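Local coordinates for N-terminal acetyltransferase-like protein (Chaetomium thermophilum, PDB 5NNP) that probably serves as the TPR-containing auxiliary subunit of an N-terminal acetyltransferase A complex, a helical scaffold for the enzyme that acetylates protein N-termini, at residues A[307-318]-A[341-352]. Residues are numbered along the deposited sequence; the frame is centred on the assembly and turned at random.
With GOL (glycerol), chain O.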
loop_
_atom_site.group_PDB
_atom_site.type_symbol
_atom_site.label_atom_id
_atom_site.label_comp_id
_atom_site.label_asym_id
_atom_site.label_seq_id
_atom_site.Cartn_x
_atom_site.Cartn_y
_atom_site.Cartn_z
ATOM N N ARG A 307 -21.989 26.807 16.933
ATOM C CA ARG A 307 -21.111 27.903 17.342
ATOM C C ARG A 307 -20.627 27.670 18.760
ATOM O O ARG A 307 -19.430 27.733 19.030
ATOM C CB ARG A 307 -21.807 29.272 17.237
ATOM C CG ARG A 307 -20.958 30.428 17.797
ATOM C CD ARG A 307 -21.575 31.802 17.558
ATOM N NE ARG A 307 -21.330 32.277 16.200
ATOM C CZ ARG A 307 -20.464 33.236 15.877
ATOM N NH1 ARG A 307 -19.744 33.852 16.812
ATOM N NH2 ARG A 307 -20.324 33.583 14.602
ATOM N N THR A 308 -21.568 27.376 19.648
ATOM C CA THR A 308 -21.274 27.170 21.057
ATOM C C THR A 308 -20.265 26.052 21.290
ATOM O O THR A 308 -19.295 26.238 22.028
ATOM C CB THR A 308 -22.550 26.858 21.842
ATOM O OG1 THR A 308 -23.455 27.965 21.733
ATOM C CG2 THR A 308 -22.228 26.615 23.311
ATOM N N THR A 309 -20.495 24.900 20.661
ATOM C CA THR A 309 -19.580 23.767 20.763
ATOM C C THR A 309 -18.234 24.069 20.103
ATOM O O THR A 309 -17.177 23.687 20.612
ATOM C CB THR A 309 -20.164 22.493 20.110
ATOM O OG1 THR A 309 -21.407 22.141 20.734
ATOM C CG2 THR A 309 -19.187 21.351 20.249
ATOM N N ALA A 310 -18.284 24.745 18.958
ATOM C CA ALA A 310 -17.078 25.082 18.212
ATOM C C ALA A 310 -16.187 26.070 18.969
ATOM O O ALA A 310 -14.956 25.967 18.920
ATOM C CB ALA A 310 -17.441 25.643 16.849
ATOM N N LYS A 311 -16.799 27.026 19.669
ATOM C CA LYS A 311 -16.007 27.957 20.462
ATOM C C LYS A 311 -15.256 27.209 21.563
ATOM O O LYS A 311 -14.049 27.387 21.731
ATOM C CB LYS A 311 -16.877 29.060 21.064
ATOM C CG LYS A 311 -16.062 30.133 21.780
ATOM C CD LYS A 311 -16.781 31.479 21.813
ATOM C CE LYS A 311 -15.856 32.551 22.362
ATOM N NZ LYS A 311 -16.513 33.876 22.498
ATOM N N ALA A 312 -15.960 26.341 22.285
ATOM C CA ALA A 312 -15.346 25.595 23.383
ATOM C C ALA A 312 -14.223 24.668 22.909
ATOM O O ALA A 312 -13.240 24.472 23.626
ATOM C CB ALA A 312 -16.382 24.814 24.120
ATOM N N TYR A 313 -14.353 24.113 21.706
ATOM C CA TYR A 313 -13.297 23.273 21.160
ATOM C C TYR A 313 -12.100 24.131 20.756
ATOM O O TYR A 313 -10.958 23.809 21.096
ATOM C CB TYR A 313 -13.807 22.455 19.965
ATOM C CG TYR A 313 -12.782 21.542 19.349
ATOM C CD1 TYR A 313 -12.542 20.290 19.880
ATOM C CD2 TYR A 313 -12.046 21.929 18.229
ATOM C CE1 TYR A 313 -11.593 19.431 19.317
ATOM C CE2 TYR A 313 -11.091 21.081 17.654
ATOM C CZ TYR A 313 -10.875 19.830 18.208
ATOM O OH TYR A 313 -9.938 18.966 17.669
ATOM N N LEU A 314 -12.357 25.226 20.041
ATOM C CA LEU A 314 -11.284 26.127 19.611
ATOM C C LEU A 314 -10.491 26.696 20.795
ATOM O O LEU A 314 -9.268 26.801 20.731
ATOM C CB LEU A 314 -11.844 27.270 18.765
ATOM C CG LEU A 314 -12.105 26.917 17.303
ATOM C CD1 LEU A 314 -12.567 28.148 16.538
ATOM C CD2 LEU A 314 -10.851 26.313 16.643
ATOM N N THR A 315 -11.179 27.044 21.876
ATOM C CA THR A 315 -10.496 27.581 23.050
ATOM C C THR A 315 -9.489 26.588 23.627
ATOM O O THR A 315 -8.367 26.961 23.969
ATOM C CB THR A 315 -11.481 27.967 24.164
ATOM O OG1 THR A 315 -12.437 28.911 23.666
ATOM C CG2 THR A 315 -10.725 28.576 25.350
ATOM N N LEU A 316 -9.908 25.329 23.745
ATOM C CA LEU A 316 -9.012 24.251 24.163
ATOM C C LEU A 316 -7.765 24.180 23.292
ATOM O O LEU A 316 -6.646 24.118 23.803
ATOM C CB LEU A 316 -9.716 22.895 24.119
ATOM C CG LEU A 316 -10.558 22.504 25.326
ATOM C CD1 LEU A 316 -11.388 21.289 24.983
ATOM C CD2 LEU A 316 -9.670 22.213 26.517
ATOM N N MET A 317 -7.954 24.179 21.977
ATOM C CA MET A 317 -6.822 23.953 21.094
ATOM C C MET A 317 -5.910 25.181 21.061
ATOM O O MET A 317 -4.687 25.057 21.150
ATOM C CB MET A 317 -7.291 23.581 19.680
ATOM C CG MET A 317 -8.187 22.346 19.628
ATOM S SD MET A 317 -7.387 20.773 20.078
ATOM C CE MET A 317 -6.883 20.173 18.459
ATOM N N PHE A 318 -6.499 26.364 20.946
ATOM C CA PHE A 318 -5.698 27.579 20.910
ATOM C C PHE A 318 -4.933 27.773 22.208
ATOM O O PHE A 318 -3.764 28.129 22.186
ATOM C CB PHE A 318 -6.569 28.787 20.613
ATOM C CG PHE A 318 -7.071 28.812 19.208
ATOM C CD1 PHE A 318 -6.449 28.037 18.236
ATOM C CD2 PHE A 318 -8.166 29.588 18.850
ATOM C CE1 PHE A 318 -6.900 28.045 16.928
ATOM C CE2 PHE A 318 -8.625 29.602 17.545
ATOM C CZ PHE A 318 -7.998 28.834 16.581
ATOM N N THR A 341 -18.399 30.706 10.472
ATOM C CA THR A 341 -18.511 30.690 11.922
ATOM C C THR A 341 -17.159 30.383 12.566
ATOM O O THR A 341 -16.820 30.931 13.616
ATOM C CB THR A 341 -19.565 29.664 12.396
ATOM O OG1 THR A 341 -20.863 30.054 11.931
ATOM C CG2 THR A 341 -19.591 29.588 13.909
ATOM N N LEU A 342 -16.382 29.507 11.941
ATOM C CA LEU A 342 -15.103 29.123 12.519
ATOM C C LEU A 342 -14.124 30.286 12.468
ATOM O O LEU A 342 -13.340 30.492 13.398
ATOM C CB LEU A 342 -14.527 27.902 11.808
ATOM C CG LEU A 342 -15.240 26.609 12.200
ATOM C CD1 LEU A 342 -14.695 25.440 11.391
ATOM C CD2 LEU A 342 -15.115 26.369 13.704
ATOM N N ALA A 343 -14.185 31.057 11.388
ATOM C CA ALA A 343 -13.326 32.226 11.252
ATOM C C ALA A 343 -13.718 33.317 12.268
ATOM O O ALA A 343 -12.859 33.937 12.916
ATOM C CB ALA A 343 -13.389 32.750 9.836
ATOM N N SER A 344 -15.022 33.527 12.411
ATOM C CA SER A 344 -15.535 34.497 13.357
ATOM C C SER A 344 -15.127 34.136 14.782
ATOM O O SER A 344 -14.761 35.006 15.562
ATOM C CB SER A 344 -17.060 34.601 13.242
ATOM O OG SER A 344 -17.603 35.446 14.241
ATOM N N LEU A 345 -15.186 32.855 15.126
ATOM C CA LEU A 345 -14.802 32.428 16.467
ATOM C C LEU A 345 -13.310 32.630 16.735
ATOM O O LEU A 345 -12.916 32.996 17.848
ATOM C CB LEU A 345 -15.173 30.967 16.689
ATOM C CG LEU A 345 -16.670 30.757 16.892
ATOM C CD1 LEU A 345 -16.938 29.279 17.052
ATOM C CD2 LEU A 345 -17.157 31.548 18.101
ATOM N N ALA A 346 -12.488 32.383 15.720
ATOM C CA ALA A 346 -11.052 32.597 15.841
ATOM C C ALA A 346 -10.756 34.074 16.084
ATOM O O ALA A 346 -9.982 34.432 16.968
ATOM C CB ALA A 346 -10.330 32.115 14.597
ATOM N N GLU A 347 -11.373 34.926 15.281
ATOM C CA GLU A 347 -11.225 36.357 15.431
ATOM C C GLU A 347 -11.690 36.779 16.822
ATOM O O GLU A 347 -11.104 37.660 17.456
ATOM C CB GLU A 347 -12.021 37.084 14.347
ATOM C CG GLU A 347 -11.543 38.499 14.098
ATOM C CD GLU A 347 -10.282 38.541 13.265
ATOM O OE1 GLU A 347 -10.217 37.793 12.271
ATOM O OE2 GLU A 347 -9.359 39.319 13.604
ATOM N N GLU A 348 -12.741 36.117 17.291
ATOM C CA GLU A 348 -13.340 36.391 18.588
ATOM C C GLU A 348 -12.377 36.035 19.716
ATOM O O GLU A 348 -12.259 36.759 20.701
ATOM C CB GLU A 348 -14.637 35.604 18.724
ATOM C CG GLU A 348 -15.707 36.249 19.541
ATOM C CD GLU A 348 -16.969 35.396 19.575
ATOM O OE1 GLU A 348 -17.006 34.421 20.358
ATOM O OE2 GLU A 348 -17.919 35.678 18.809
ATOM N N TYR A 349 -11.699 34.905 19.559
ATOM C CA TYR A 349 -10.729 34.425 20.534
ATOM C C TYR A 349 -9.506 35.346 20.579
ATOM O O TYR A 349 -9.022 35.712 21.652
ATOM C CB TYR A 349 -10.323 32.992 20.186
ATOM C CG TYR A 349 -9.178 32.445 21.003
ATOM C CD1 TYR A 349 -7.857 32.721 20.660
ATOM C CD2 TYR A 349 -9.415 31.640 22.112
ATOM C CE1 TYR A 349 -6.814 32.229 21.411
ATOM C CE2 TYR A 349 -8.370 31.136 22.872
ATOM C CZ TYR A 349 -7.075 31.437 22.513
ATOM O OH TYR A 349 -6.039 30.936 23.260
ATOM N N LEU A 350 -9.012 35.697 19.395
ATOM C CA LEU A 350 -7.948 36.674 19.211
ATOM C C LEU A 350 -8.199 37.958 19.994
ATOM O O LEU A 350 -7.317 38.498 20.664
ATOM C CB LEU A 350 -7.828 37.009 17.738
ATOM C CG LEU A 350 -6.478 37.493 17.262
ATOM C CD1 LEU A 350 -5.467 36.394 17.506
ATOM C CD2 LEU A 350 -6.585 37.796 15.790
ATOM N N ASN A 351 -9.421 38.458 19.896
ATOM C CA ASN A 351 -9.760 39.684 20.575
ATOM C C ASN A 351 -9.811 39.485 22.086
ATOM O O ASN A 351 -9.438 40.386 22.847
ATOM C CB ASN A 351 -11.090 40.225 20.064
ATOM C CG ASN A 351 -11.745 41.149 21.050
ATOM O OD1 ASN A 351 -11.303 42.282 21.249
ATOM N ND2 ASN A 351 -12.806 40.671 21.687
ATOM N N GLU A 352 -10.256 38.301 22.516
ATOM C CA GLU A 352 -10.416 37.999 23.941
ATOM C C GLU A 352 -9.116 37.575 24.620
ATOM O O GLU A 352 -9.077 37.416 25.836
ATOM C CB GLU A 352 -11.466 36.904 24.137
ATOM C CG GLU A 352 -12.869 37.304 23.705
ATOM C CD GLU A 352 -13.816 36.128 23.579
ATOM O OE1 GLU A 352 -15.013 36.375 23.323
ATOM O OE2 GLU A 352 -13.372 34.963 23.730
HETATM C C1 GOL O . -12.115 31.968 25.821
HETATM O O1 GOL O . -11.812 33.076 24.986
HETATM C C2 GOL O . -13.573 31.539 25.644
HETATM O O2 GOL O . -13.758 30.927 24.386
HETATM C C3 GOL O . -13.995 30.566 26.741
HETATM O O3 GOL O . -15.213 29.945 26.367
#
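Leu345 presses between Arg307, Lys311, Ala310 and Leu314 as a knob into a hole, the apolar centre where segments 307-318 and 341-352, on helices 303-320 and 336-352, cross at -50°, their axes 10.0 Å apart at closest approach. Its CD1 lies 3.7 Å from Ala310 CB, and its CD2 lies against Lys311 CB and CD and near Arg307 CG and NH1. The small methyl of Ala310 fits against methyls of Leu345 and Leu342, while Leu314 CD1 reaches Leu345 CB at 3.8 Å.

Farther along, an aromatic pair joins the helices. The edge of Phe318 is turned toward the face of Tyr349, with centroids 5.0 Å apart and planes at 61°. Phe318 CB also lies over that face, 3.7 Å from the Tyr349 ring centroid, a CH-pi contact. With CG anti to the backbone N (chi1 172°), Tyr349 turns one ring face to Phe318, and its hydroxyl hydrogen-bonds to Asp319. Replacing Tyr349 by an alanine would probably leave the Phe318 edge without its aromatic partner and Asp319 without this hydroxyl.

The polar side gathers Arg307, Lys311, Glu348 and Glu352 in salt bridges. Long, flexible chains suit this place: they lie over Leu345 and still carry charge outward. Arg307 bends at chi3, bringing NH1 to Glu348 OE2 at 3.3 Å, in the guanidinium plane at its edge, while NH2 makes a weak hydrogen bond to Ser344 OG. Lys311 NZ bridges Glu352 OE1 at 3.0 Å, although the modelled place of NZ is uncertain and its link to Glu348 doubtful. A glycerol, probably from crystallisation, links Thr315 OG1 to Glu352 OE2.

In this helical array, characteristic of the TPR-like auxiliary subunit family, helix 369-381 packs against Leu342 beyond the contact. An apolar seam bordered by opposite charges thus joins two helices by both packing and electrostatic attraction.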